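Local coordinates for Thg1-like uncharacterized protein (Bacillus thuringiensis, PDB 4KGM) that probably adds nucleotides to the 5' end of tRNA, like tRNA(His) guanylyltransferase, and binds ATP and magnesium in a polymerase palm-like domain, at residues A32-Y37 / A110-V115; K39-P44 / P121-A126. One frame throughout, in Å; residues are numbered along the deposited sequence.

How the interactions relate
From the N terminus, the chain runs through strand 25-31 into 32-37, the first half of interaction 1. It goes straight on into 39-44, the first half of interaction 2. The chain then passes through helix 47-63, strands 67-73 and 76-81 and the first half or so of helix 97-119 before 110-115 closes interaction 1. The loop 121-126 follows and closes interaction 2, so the two contacts cross along the chain. Together they tie the ATP-binding turn and the loop after it to helix 97-119 and the loop that leads into strand 128-134. They meet where Tyr37 packs on Ala126 and where Asn113 approaches the Ala126 backbone.

Interaction 1: A32-Y37 / A110-V115; sequences AHFHTY and AKFNEV. With ATP (adenosine-5'-triphosphate), chain E.
The edge of the Phe34 ring meets Phe112, with Phe34 CZ 3.9 Å from Phe112 CE2. The planes of these two rings are turned 49° apart and the rings meet obliquely. Tyr37 CD2, from the same segment, lies over the rim of one face of Phe34. At the edge of the Phe112 ring, in its plane, is Tyr37 CE2, 3.7 Å from Phe112 CE2. Tyr37 OH approaches the same Phe112 CE2 obliquely, at 3.6 Å. Phe112 comes to both rings from the opposite direction. Its CG is anti to the backbone N (chi1 -171°), which carries the ring off helix 97-119 toward the 32-37 turn. Phe53 and Phe128 add further rings around Phe112, and helix 47-63 packs against it through Leu49, Ala52 and Thr56.

The polar part is a bridge through one water. Tyr37 OH donates to this water over 2.7 Å, in the plane of the tyrosine ring. The water in turn donates to Asn113 OD1. That oxygen probably also accepts from Ala126 N, which would give the buried amide oxygen two donors.

The other side of 32-37 faces the triphosphate of ATP. Phe34 N bonds ATP O1B at 2.9 Å. His33 N makes a weak, longer bond to ATP O2G. This turn follows strand 25-31 of the palm-like sheet. Asp30 and Asp75 lie at both magnesium sites, and Gly31 at one.

On 110-115 itself, Lys111 and Glu114 form a salt bridge. The aromatic contact is apolar apart from the water bridge. Phe34 thus gives its N-H to a phosphate oxygen while its ring packs among Tyr37, Phe112 and Phe128, and the water links the Tyr37 hydroxyl to the buried Asn113 amide oxygen.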
# COMPACT_ATOMS: atom_id res chain seq x y z
N ALA A 32 3.38 -21.75 11.53
CA ALA A 32 2.03 -21.56 12.04
C ALA A 32 1.67 -22.60 13.09
O ALA A 32 1.79 -23.80 12.85
CB ALA A 32 1.02 -21.60 10.89
N HIS A 33 1.25 -22.12 14.26
CA HIS A 33 0.85 -22.99 15.37
C HIS A 33 1.91 -24.02 15.72
O HIS A 33 1.60 -25.21 15.84
CB HIS A 33 -0.48 -23.69 15.06
CG HIS A 33 -1.60 -22.75 14.73
ND1 HIS A 33 -2.05 -21.79 15.60
CD2 HIS A 33 -2.36 -22.64 13.61
CE1 HIS A 33 -3.04 -21.12 15.04
NE2 HIS A 33 -3.25 -21.62 13.83
N PHE A 34 3.15 -23.58 15.87
CA PHE A 34 4.24 -24.50 16.15
C PHE A 34 4.33 -24.88 17.63
O PHE A 34 5.30 -25.50 18.07
CB PHE A 34 5.57 -23.97 15.62
CG PHE A 34 5.97 -24.57 14.29
CD1 PHE A 34 5.05 -24.65 13.26
CD2 PHE A 34 7.25 -25.06 14.09
CE1 PHE A 34 5.40 -25.20 12.04
CE2 PHE A 34 7.60 -25.61 12.87
CZ PHE A 34 6.68 -25.69 11.85
N HIS A 35 3.31 -24.51 18.39
CA HIS A 35 3.17 -24.95 19.77
C HIS A 35 2.52 -26.32 19.77
O HIS A 35 2.77 -27.15 20.64
CB HIS A 35 2.32 -23.96 20.56
CG HIS A 35 0.97 -23.72 19.96
ND1 HIS A 35 0.74 -22.79 18.97
CD2 HIS A 35 -0.23 -24.30 20.21
CE1 HIS A 35 -0.54 -22.80 18.64
NE2 HIS A 35 -1.15 -23.71 19.37
N THR A 36 1.67 -26.55 18.77
CA THR A 36 0.97 -27.81 18.59
C THR A 36 1.81 -28.77 17.76
O THR A 36 1.92 -29.96 18.08
CB THR A 36 -0.37 -27.59 17.87
OG1 THR A 36 -1.20 -26.71 18.63
CG2 THR A 36 -1.10 -28.92 17.66
N TYR A 37 2.41 -28.25 16.69
CA TYR A 37 3.21 -29.06 15.79
C TYR A 37 4.44 -29.64 16.48
O TYR A 37 4.84 -30.77 16.20
CB TYR A 37 3.64 -28.23 14.57
CG TYR A 37 4.47 -29.00 13.57
CD1 TYR A 37 3.85 -29.80 12.61
CD2 TYR A 37 5.85 -28.92 13.57
CE1 TYR A 37 4.60 -30.50 11.69
CE2 TYR A 37 6.61 -29.62 12.65
CZ TYR A 37 5.97 -30.41 11.71
OH TYR A 37 6.71 -31.12 10.79
N ALA A 110 7.49 -26.43 1.44
CA ALA A 110 7.80 -27.60 0.63
C ALA A 110 8.98 -28.40 1.18
O ALA A 110 8.89 -29.61 1.39
CB ALA A 110 8.05 -27.19 -0.82
N LYS A 111 10.10 -27.71 1.40
CA LYS A 111 11.31 -28.36 1.87
C LYS A 111 11.16 -28.92 3.28
O LYS A 111 11.55 -30.05 3.55
CB LYS A 111 12.50 -27.39 1.80
CG LYS A 111 13.82 -27.96 2.34
CD LYS A 111 14.18 -29.29 1.68
CE LYS A 111 14.37 -29.15 0.18
NZ LYS A 111 14.61 -30.47 -0.47
N PHE A 112 10.59 -28.11 4.18
CA PHE A 112 10.44 -28.50 5.58
C PHE A 112 9.60 -29.76 5.73
O PHE A 112 10.02 -30.71 6.39
CB PHE A 112 9.81 -27.36 6.38
CG PHE A 112 9.82 -27.58 7.86
CD1 PHE A 112 10.92 -27.21 8.62
CD2 PHE A 112 8.74 -28.15 8.50
CE1 PHE A 112 10.93 -27.41 9.99
CE2 PHE A 112 8.75 -28.36 9.87
CZ PHE A 112 9.85 -27.98 10.61
N ASN A 113 8.42 -29.77 5.12
CA ASN A 113 7.55 -30.94 5.17
C ASN A 113 8.22 -32.19 4.59
O ASN A 113 8.08 -33.28 5.15
CB ASN A 113 6.23 -30.66 4.45
CG ASN A 113 5.23 -29.93 5.33
OD1 ASN A 113 5.04 -30.28 6.50
ND2 ASN A 113 4.58 -28.91 4.77
N GLU A 114 8.94 -32.02 3.49
CA GLU A 114 9.64 -33.13 2.86
C GLU A 114 10.66 -33.78 3.79
O GLU A 114 10.65 -35.00 3.99
CB GLU A 114 10.36 -32.66 1.58
CG GLU A 114 11.34 -33.69 1.03
CD GLU A 114 12.12 -33.17 -0.16
OE1 GLU A 114 11.69 -33.41 -1.31
OE2 GLU A 114 13.18 -32.54 0.04
N VAL A 115 11.53 -32.96 4.37
CA VAL A 115 12.57 -33.44 5.27
C VAL A 115 11.99 -34.05 6.54
O VAL A 115 12.43 -35.11 7.00
CB VAL A 115 13.55 -32.30 5.65
CG1 VAL A 115 14.48 -32.74 6.77
CG2 VAL A 115 14.34 -31.86 4.43
PG ATP E . 1.73 -18.70 15.71
O1G ATP E . 1.70 -17.48 16.60
O2G ATP E . 0.45 -18.96 14.95
O3G ATP E . 2.98 -18.81 14.87
PB ATP E . 3.20 -20.46 17.36
O1B ATP E . 4.14 -20.83 16.24
O2B ATP E . 2.88 -21.49 18.42
O3B ATP E . 1.81 -19.93 16.75
PA ATP E . 5.36 -19.02 18.36
O1A ATP E . 5.61 -17.95 19.40
O2A ATP E . 6.03 -18.95 17.01
O3A ATP E . 3.78 -19.17 18.13
O5' ATP E . 5.70 -20.46 19.01
C5' ATP E . 6.88 -21.17 18.65
C4' ATP E . 6.84 -22.55 19.29
O4' ATP E . 7.73 -23.45 18.62
C3' ATP E . 7.27 -22.51 20.75
O3' ATP E . 6.14 -22.78 21.59
C2' ATP E . 8.31 -23.60 20.91
O2' ATP E . 7.93 -24.50 21.96
C1' ATP E . 8.33 -24.33 19.57
N9 ATP E . 9.73 -24.67 19.18
C8 ATP E . 10.58 -23.86 18.51
N7 ATP E . 11.77 -24.48 18.31
C5 ATP E . 11.69 -25.71 18.85
C6 ATP E . 12.59 -26.88 18.98
N6 ATP E . 13.85 -26.86 18.48
N1 ATP E . 12.10 -27.97 19.61
C2 ATP E . 10.85 -28.01 20.11
N3 ATP E . 9.99 -26.99 20.02
C4 ATP E . 10.34 -25.83 19.41
O HOH W 1 5.28 -32.28 8.85

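Interaction 2: K39-P44 / P121-A126; sequences KGCAKP and PDKPLA
Gly40 and Lys123 are the nearest backbone points of two irregular loops, with Gly40 CA 9.1 Å from Lys123 CA, so a long side chain has to span the gap. Gly40 has a phi of 142°, a backbone shape that calls for glycine. Lys123 does the spanning. Its chain bends at chi2 (87°) and then runs extended through CD and CE, which brings the amino group up to the other loop. There Lys123 NZ ends 3.1 Å from Cys41 SG. Lys123 CE lies beside the same sulfur at 3.7 Å. The Cys41 sulfur faces the amine because it is turned anti to its carbonyl carbon (chi1 -67°). Gly40 O is farther from the amine, with Lys123 NZ 4.1 Å away.

The two loops belong to the palm-like domain. Segment 39-44 joins helix 34-37 to helix 47-63. The loop 121-126 leads from helix 97-119 into strand 128-134, an outermost strand of the sheet within this chain. The first loop also borders the nucleotide: Ala42 and Pro44 touch ATP, and a cis peptide bond precedes Pro44. Ala42 N is hydrogen-bonded to Asp46 OD1, and Cys41 packs on Asp46 as well.

Lys123 has a second partner in Tyr120, whose ring it meets in a cation-pi interaction. The same lysine packs on Tyr37. The amine could lower the pKa of the Cys41 thiol, with nearby Asp46 acting the other way. The contact lies at the surface and buries just 88 Å² in all. Farther along the second loop, Leu125 packs on Glu114 of the second subunit.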
# COMPACT_ATOMS: atom_id res chain seq x y z
N LYS A 39 4.56 -30.05 19.73
CA LYS A 39 4.07 -30.80 20.88
C LYS A 39 4.24 -32.30 20.64
O LYS A 39 3.35 -32.96 20.12
CB LYS A 39 2.60 -30.48 21.16
N GLY A 40 5.41 -32.81 21.00
CA GLY A 40 5.76 -34.19 20.75
C GLY A 40 7.23 -34.30 20.38
O GLY A 40 7.76 -35.39 20.19
N CYS A 41 7.88 -33.15 20.27
CA CYS A 41 9.30 -33.09 19.96
C CYS A 41 10.13 -33.02 21.23
O CYS A 41 9.61 -32.77 22.32
CB CYS A 41 9.61 -31.89 19.06
SG CYS A 41 8.91 -31.98 17.40
N ALA A 42 11.44 -33.24 21.09
CA ALA A 42 12.35 -33.21 22.22
C ALA A 42 12.48 -31.80 22.80
O ALA A 42 12.94 -30.88 22.13
CB ALA A 42 13.72 -33.74 21.82
N LYS A 43 12.05 -31.64 24.05
CA LYS A 43 12.16 -30.37 24.74
C LYS A 43 13.41 -30.35 25.61
O LYS A 43 13.80 -31.39 26.15
CB LYS A 43 10.91 -30.12 25.59
N PRO A 44 14.05 -29.18 25.77
CA PRO A 44 13.65 -27.89 25.19
C PRO A 44 14.08 -27.72 23.73
O PRO A 44 13.46 -26.95 23.00
CB PRO A 44 14.39 -26.88 26.07
CG PRO A 44 15.63 -27.60 26.46
CD PRO A 44 15.25 -29.05 26.62
N PRO A 121 6.93 -39.35 9.71
CA PRO A 121 5.84 -39.39 8.73
C PRO A 121 4.46 -39.28 9.38
O PRO A 121 3.46 -39.11 8.68
CB PRO A 121 6.01 -40.76 8.06
CG PRO A 121 6.69 -41.59 9.09
CD PRO A 121 7.60 -40.66 9.84
N ASP A 122 4.42 -39.39 10.71
CA ASP A 122 3.16 -39.30 11.44
C ASP A 122 2.81 -37.85 11.77
O ASP A 122 1.67 -37.53 12.09
CB ASP A 122 3.22 -40.14 12.72
N LYS A 123 3.82 -36.98 11.71
CA LYS A 123 3.62 -35.55 11.96
C LYS A 123 2.62 -34.97 10.97
O LYS A 123 2.64 -35.31 9.79
CB LYS A 123 4.95 -34.80 11.83
CG LYS A 123 5.29 -33.89 13.00
CD LYS A 123 6.02 -34.65 14.10
CE LYS A 123 6.53 -33.71 15.18
NZ LYS A 123 7.34 -34.43 16.21
N PRO A 124 1.72 -34.09 11.46
CA PRO A 124 0.77 -33.43 10.56
C PRO A 124 1.48 -32.41 9.67
O PRO A 124 2.67 -32.16 9.85
CB PRO A 124 -0.18 -32.71 11.53
CG PRO A 124 0.63 -32.50 12.76
CD PRO A 124 1.54 -33.69 12.86
N LEU A 125 0.76 -31.85 8.71
CA LEU A 125 1.35 -30.89 7.78
C LEU A 125 1.76 -29.60 8.49
O LEU A 125 0.98 -29.02 9.24
CB LEU A 125 0.39 -30.59 6.63
CG LEU A 125 0.15 -31.76 5.68
CD1 LEU A 125 -0.87 -31.40 4.62
CD2 LEU A 125 1.46 -32.20 5.05
N ALA A 126 2.99 -29.17 8.24
CA ALA A 126 3.49 -27.91 8.78
C ALA A 126 3.23 -26.78 7.79
O ALA A 126 3.42 -26.95 6.59
CB ALA A 126 4.97 -28.01 9.10